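PDB 3I3V: probable secreted solute-binding lipoprotein from Streptomyces coelicolor, which probably binds an extracellular solute as the secreted, lipid-tethered component of a membrane transport system. Local coordinates for residues V315-M327 against T331-Q345. Sequence-based numbering, arbitrary orientation.
Sequences VVARFVTESGRDM and TDAVSTGFPLVGAAQ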
loop_
_atom_site.group_PDB
_atom_site.type_symbol
_atom_site.label_atom_id
_atom_site.label_comp_id
_atom_site.label_asym_id
_atom_site.label_seq_id
_atom_site.Cartn_x
_atom_site.Cartn_y
_atom_site.Cartn_z
ATOM N N VAL C 315 -29.811 27.534 5.905
ATOM C CA VAL C 315 -30.205 28.911 6.169
ATOM C C VAL C 315 -31.160 29.367 5.074
ATOM O O VAL C 315 -32.142 30.052 5.332
ATOM C CB VAL C 315 -28.977 29.844 6.196
ATOM C CG1 VAL C 315 -29.418 31.257 6.484
ATOM C CG2 VAL C 315 -27.985 29.374 7.254
ATOM N N VAL C 316 -30.853 28.975 3.844
ATOM C CA VAL C 316 -31.683 29.317 2.706
ATOM C C VAL C 316 -33.075 28.711 2.880
ATOM O O VAL C 316 -34.081 29.393 2.701
ATOM C CB VAL C 316 -31.051 28.790 1.414
ATOM C CG1 VAL C 316 -31.990 28.995 0.256
ATOM C CG2 VAL C 316 -29.725 29.499 1.175
ATOM N N ALA C 317 -33.115 27.432 3.249
ATOM C CA ALA C 317 -34.367 26.704 3.454
ATOM C C ALA C 317 -35.265 27.341 4.520
ATOM O O ALA C 317 -36.482 27.232 4.449
ATOM C CB ALA C 317 -34.063 25.246 3.817
ATOM N N ARG C 318 -34.677 27.993 5.515
ATOM C CA ARG C 318 -35.485 28.651 6.540
ATOM C C ARG C 318 -36.227 29.836 5.922
ATOM O O ARG C 318 -37.408 30.056 6.204
ATOM C CB ARG C 318 -34.622 29.142 7.711
ATOM C CG ARG C 318 -34.145 28.042 8.653
ATOM C CD ARG C 318 -33.583 28.623 9.951
ATOM N NE ARG C 318 -33.913 27.802 11.118
ATOM C CZ ARG C 318 -33.344 26.634 11.419
ATOM N NH1 ARG C 318 -32.390 26.123 10.644
ATOM N NH2 ARG C 318 -33.739 25.969 12.501
ATOM N N PHE C 319 -35.533 30.607 5.086
ATOM C CA PHE C 319 -36.170 31.745 4.440
ATOM C C PHE C 319 -37.356 31.253 3.631
ATOM O O PHE C 319 -38.425 31.854 3.656
ATOM C CB PHE C 319 -35.179 32.493 3.541
ATOM C CG PHE C 319 -34.342 33.485 4.287
ATOM C CD1 PHE C 319 -34.897 34.692 4.714
ATOM C CD2 PHE C 319 -33.026 33.185 4.636
ATOM C CE1 PHE C 319 -34.157 35.581 5.479
ATOM C CE2 PHE C 319 -32.275 34.068 5.403
ATOM C CZ PHE C 319 -32.839 35.268 5.829
ATOM N N VAL C 320 -37.156 30.142 2.936
ATOM C CA VAL C 320 -38.196 29.525 2.117
ATOM C C VAL C 320 -39.349 28.963 2.960
ATOM O O VAL C 320 -40.503 29.324 2.765
ATOM C CB VAL C 320 -37.605 28.372 1.289
ATOM C CG1 VAL C 320 -38.712 27.635 0.551
ATOM C CG2 VAL C 320 -36.575 28.915 0.310
ATOM N N THR C 321 -39.004 28.096 3.906
ATOM C CA THR C 321 -39.958 27.421 4.780
ATOM C C THR C 321 -40.633 28.267 5.849
ATOM O O THR C 321 -41.852 28.241 5.980
ATOM C CB THR C 321 -39.278 26.217 5.478
ATOM O OG1 THR C 321 -38.965 25.214 4.499
ATOM C CG2 THR C 321 -40.184 25.615 6.530
ATOM N N GLU C 322 -39.839 29.004 6.615
ATOM C CA GLU C 322 -40.361 29.832 7.694
ATOM C C GLU C 322 -40.878 31.209 7.270
ATOM O O GLU C 322 -41.786 31.757 7.898
ATOM C CB GLU C 322 -39.281 29.990 8.778
ATOM C CG GLU C 322 -38.671 28.658 9.211
ATOM C CD GLU C 322 -37.650 28.803 10.321
ATOM O OE1 GLU C 322 -36.990 27.795 10.663
ATOM O OE2 GLU C 322 -37.505 29.920 10.856
ATOM N N SER C 323 -40.317 31.770 6.206
ATOM C CA SER C 323 -40.757 33.080 5.754
ATOM C C SER C 323 -41.556 33.048 4.451
ATOM O O SER C 323 -42.230 34.021 4.113
ATOM C CB SER C 323 -39.551 34.003 5.588
ATOM O OG SER C 323 -39.966 35.342 5.379
ATOM N N GLY C 324 -41.481 31.935 3.725
ATOM C CA GLY C 324 -42.199 31.821 2.464
ATOM C C GLY C 324 -41.627 32.731 1.388
ATOM O O GLY C 324 -42.365 33.311 0.583
ATOM N N ARG C 325 -40.303 32.847 1.373
ATOM C CA ARG C 325 -39.599 33.690 0.416
ATOM C C ARG C 325 -39.147 32.910 -0.802
ATOM O O ARG C 325 -38.701 31.760 -0.687
ATOM C CB ARG C 325 -38.341 34.280 1.057
ATOM C CG ARG C 325 -38.568 35.202 2.221
ATOM C CD ARG C 325 -38.566 36.654 1.798
ATOM N NE ARG C 325 -39.806 37.074 1.159
ATOM C CZ ARG C 325 -41.018 36.907 1.685
ATOM N NH1 ARG C 325 -41.161 36.310 2.860
ATOM N NH2 ARG C 325 -42.087 37.373 1.049
ATOM N N ASP C 326 -39.257 33.532 -1.968
ATOM C CA ASP C 326 -38.764 32.903 -3.179
ATOM C C ASP C 326 -37.302 33.348 -3.146
ATOM O O ASP C 326 -37.006 34.476 -2.730
ATOM C CB ASP C 326 -39.470 33.457 -4.413
ATOM C CG ASP C 326 -40.960 33.160 -4.417
ATOM O OD1 ASP C 326 -41.332 31.975 -4.231
ATOM O OD2 ASP C 326 -41.748 34.110 -4.613
HETATM N N MSE C 327 -36.393 32.475 -3.568
HETATM C CA MSE C 327 -34.965 32.788 -3.520
HETATM C C MSE C 327 -34.282 32.822 -4.875
HETATM O O MSE C 327 -34.765 32.231 -5.838
HETATM C CB MSE C 327 -34.238 31.763 -2.638
HETATM C CG MSE C 327 -34.798 31.624 -1.234
HETATM SE SE MSE C 327 -34.597 33.229 -0.196
HETATM C CE MSE C 327 -32.757 32.992 0.330
ATOM N N THR C 331 -32.380 25.676 -4.284
ATOM C CA THR C 331 -32.872 25.047 -3.056
ATOM C C THR C 331 -33.728 23.850 -3.455
ATOM O O THR C 331 -34.093 23.691 -4.625
ATOM C CB THR C 331 -33.830 25.931 -2.231
ATOM O OG1 THR C 331 -33.635 27.307 -2.546
ATOM C CG2 THR C 331 -33.592 25.717 -0.755
ATOM N N ASP C 332 -34.056 23.028 -2.465
ATOM C CA ASP C 332 -34.905 21.864 -2.663
ATOM C C ASP C 332 -36.113 22.120 -1.769
ATOM O O ASP C 332 -37.125 21.422 -1.848
ATOM C CB ASP C 332 -34.178 20.580 -2.238
ATOM C CG ASP C 332 -33.152 20.113 -3.266
ATOM O OD1 ASP C 332 -32.237 19.345 -2.889
ATOM O OD2 ASP C 332 -33.264 20.497 -4.455
ATOM N N ALA C 333 -35.986 23.150 -0.933
ATOM C CA ALA C 333 -37.035 23.553 -0.006
ATOM C C ALA C 333 -38.213 24.155 -0.762
ATOM O O ALA C 333 -38.053 24.707 -1.853
ATOM C CB ALA C 333 -36.490 24.570 0.992
ATOM N N VAL C 334 -39.390 24.053 -0.158
ATOM C CA VAL C 334 -40.606 24.571 -0.744
ATOM C C VAL C 334 -41.430 25.236 0.342
ATOM O O VAL C 334 -41.540 24.713 1.448
ATOM C CB VAL C 334 -41.437 23.444 -1.374
ATOM C CG1 VAL C 334 -42.769 24.000 -1.878
ATOM C CG2 VAL C 334 -40.652 22.788 -2.511
ATOM N N SER C 335 -41.998 26.392 0.032
ATOM C CA SER C 335 -42.808 27.110 1.004
ATOM C C SER C 335 -44.128 26.377 1.256
ATOM O O SER C 335 -45.194 26.800 0.815
ATOM C CB SER C 335 -43.076 28.541 0.517
ATOM O OG SER C 335 -41.882 29.306 0.497
ATOM N N THR C 336 -44.030 25.263 1.971
ATOM C CA THR C 336 -45.168 24.424 2.324
ATOM C C THR C 336 -46.203 25.096 3.232
ATOM O O THR C 336 -47.405 24.938 3.024
ATOM C CB THR C 336 -44.663 23.136 3.004
ATOM O OG1 THR C 336 -44.254 22.203 1.999
ATOM C CG2 THR C 336 -45.736 22.519 3.869
ATOM N N GLY C 337 -45.735 25.833 4.236
ATOM C CA GLY C 337 -46.635 26.499 5.168
ATOM C C GLY C 337 -47.421 27.658 4.579
ATOM O O GLY C 337 -48.272 28.250 5.247
ATOM N N PHE C 338 -47.103 28.006 3.337
ATOM C CA PHE C 338 -47.797 29.068 2.616
ATOM C C PHE C 338 -48.134 28.395 1.290
ATOM O O PHE C 338 -47.485 28.653 0.279
ATOM C CB PHE C 338 -46.870 30.263 2.372
ATOM C CG PHE C 338 -46.085 30.683 3.584
ATOM C CD1 PHE C 338 -44.968 29.958 3.993
ATOM C CD2 PHE C 338 -46.461 31.809 4.314
ATOM C CE1 PHE C 338 -44.236 30.347 5.107
ATOM C CE2 PHE C 338 -45.738 32.210 5.428
ATOM C CZ PHE C 338 -44.617 31.477 5.828
ATOM N N PRO C 339 -49.156 27.516 1.291
ATOM C CA PRO C 339 -49.670 26.729 0.164
ATOM C C PRO C 339 -49.529 27.276 -1.252
ATOM O O PRO C 339 -48.931 26.631 -2.106
ATOM C CB PRO C 339 -51.128 26.498 0.551
ATOM C CG PRO C 339 -51.027 26.324 2.023
ATOM C CD PRO C 339 -50.121 27.483 2.405
ATOM N N LEU C 340 -50.083 28.452 -1.512
ATOM C CA LEU C 340 -50.005 29.017 -2.857
ATOM C C LEU C 340 -48.579 29.397 -3.232
ATOM O O LEU C 340 -48.205 29.343 -4.403
ATOM C CB LEU C 340 -50.936 30.228 -2.983
ATOM C CG LEU C 340 -52.390 29.914 -2.618
ATOM C CD1 LEU C 340 -53.216 31.164 -2.750
ATOM C CD2 LEU C 340 -52.932 28.800 -3.518
ATOM N N VAL C 341 -47.786 29.785 -2.238
ATOM C CA VAL C 341 -46.392 30.137 -2.486
ATOM C C VAL C 341 -45.638 28.869 -2.852
ATOM O O VAL C 341 -44.866 28.852 -3.814
ATOM C CB VAL C 341 -45.740 30.780 -1.243
ATOM C CG1 VAL C 341 -44.255 31.014 -1.491
ATOM C CG2 VAL C 341 -46.428 32.099 -0.929
ATOM N N GLY C 342 -45.874 27.804 -2.089
ATOM C CA GLY C 342 -45.228 26.533 -2.365
ATOM C C GLY C 342 -45.632 25.986 -3.726
ATOM O O GLY C 342 -44.798 25.435 -4.455
ATOM N N ALA C 343 -46.908 26.136 -4.080
ATOM C CA ALA C 343 -47.402 25.662 -5.379
ATOM C C ALA C 343 -46.787 26.463 -6.538
ATOM O O ALA C 343 -46.490 25.910 -7.605
ATOM C CB ALA C 343 -48.930 25.752 -5.432
ATOM N N ALA C 344 -46.599 27.764 -6.340
ATOM C CA ALA C 344 -45.997 28.588 -7.383
ATOM C C ALA C 344 -44.547 28.144 -7.602
ATOM O O ALA C 344 -44.057 28.093 -8.732
ATOM C CB ALA C 344 -46.043 30.060 -6.982
ATOM N N GLN C 345 -43.864 27.826 -6.507
ATOM C CA GLN C 345 -42.474 27.394 -6.579
ATOM C C GLN C 345 -42.325 26.064 -7.299
ATOM O O GLN C 345 -41.328 25.840 -7.987
ATOM C CB GLN C 345 -41.878 27.278 -5.170
ATOM C CG GLN C 345 -41.590 28.612 -4.507
ATOM C CD GLN C 345 -41.309 28.476 -3.033
ATOM O OE1 GLN C 345 -41.464 27.404 -2.455
ATOM N NE2 GLN C 345 -40.903 29.571 -2.410
HETATM O O HOH W 1 -43.653 31.239 -5.099
#
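Asp326 and Gln345 meet through a hydrogen bond from Gln345 NE2 to Asp326 OD1 (3.0 Å), taken on the anti side of a carboxylate whose plane stands 74° from that of the amide. The other carboxylate oxygen, OD2, accepts from Ser249 OG and Asn125 N, and a water joins OD1 to Val341 O, which suits a buried acid. With CG anti to the carbonyl carbon (chi1 -73°) and the chain extended beyond it, the amide of Gln345 reaches back to the loop ahead of helix 339-345, at Ser335. There OE1 accepts a nearly straight bond from Ser335 N at 2.7 Å, while NE2 also donates to Ser335 OG. That hydroxyl in turn donates to Val320 O (2.7 Å), approaching from above the carbonyl plane near the end of helix 313-323, where a small side chain with a proton to give fits closely. A leucine in place of Gln345 would probably leave Ser335 N without its acceptor and take one donor each from Asp326 OD1 and Ser335 OG.

Gly324 leaves the helical conformation with positive phi and lays its CA over one face of the Phe338 ring, a CH-pi contact 3.9 Å from the centroid; a side chain on this residue would run into the ring. The ring edge faces the carbonyl oxygens of Thr321 and Glu322, CE1 lying 3.3 Å from Thr321 O. Earlier in the helix, Val320 CG1 packs on Ala333 CB, which also meets Ala317 CB at 3.8 Å; the two small alanines let loop and helix come close. Val316 CG1 touches the Thr331 side chain. Helix 313-323, short strand 326-327, which pairs antiparallel with strand 122-131, a loop and helix 339-345 follow one another here, folding back on themselves within the solute-binding protein fold of the SBP_bac_1 family.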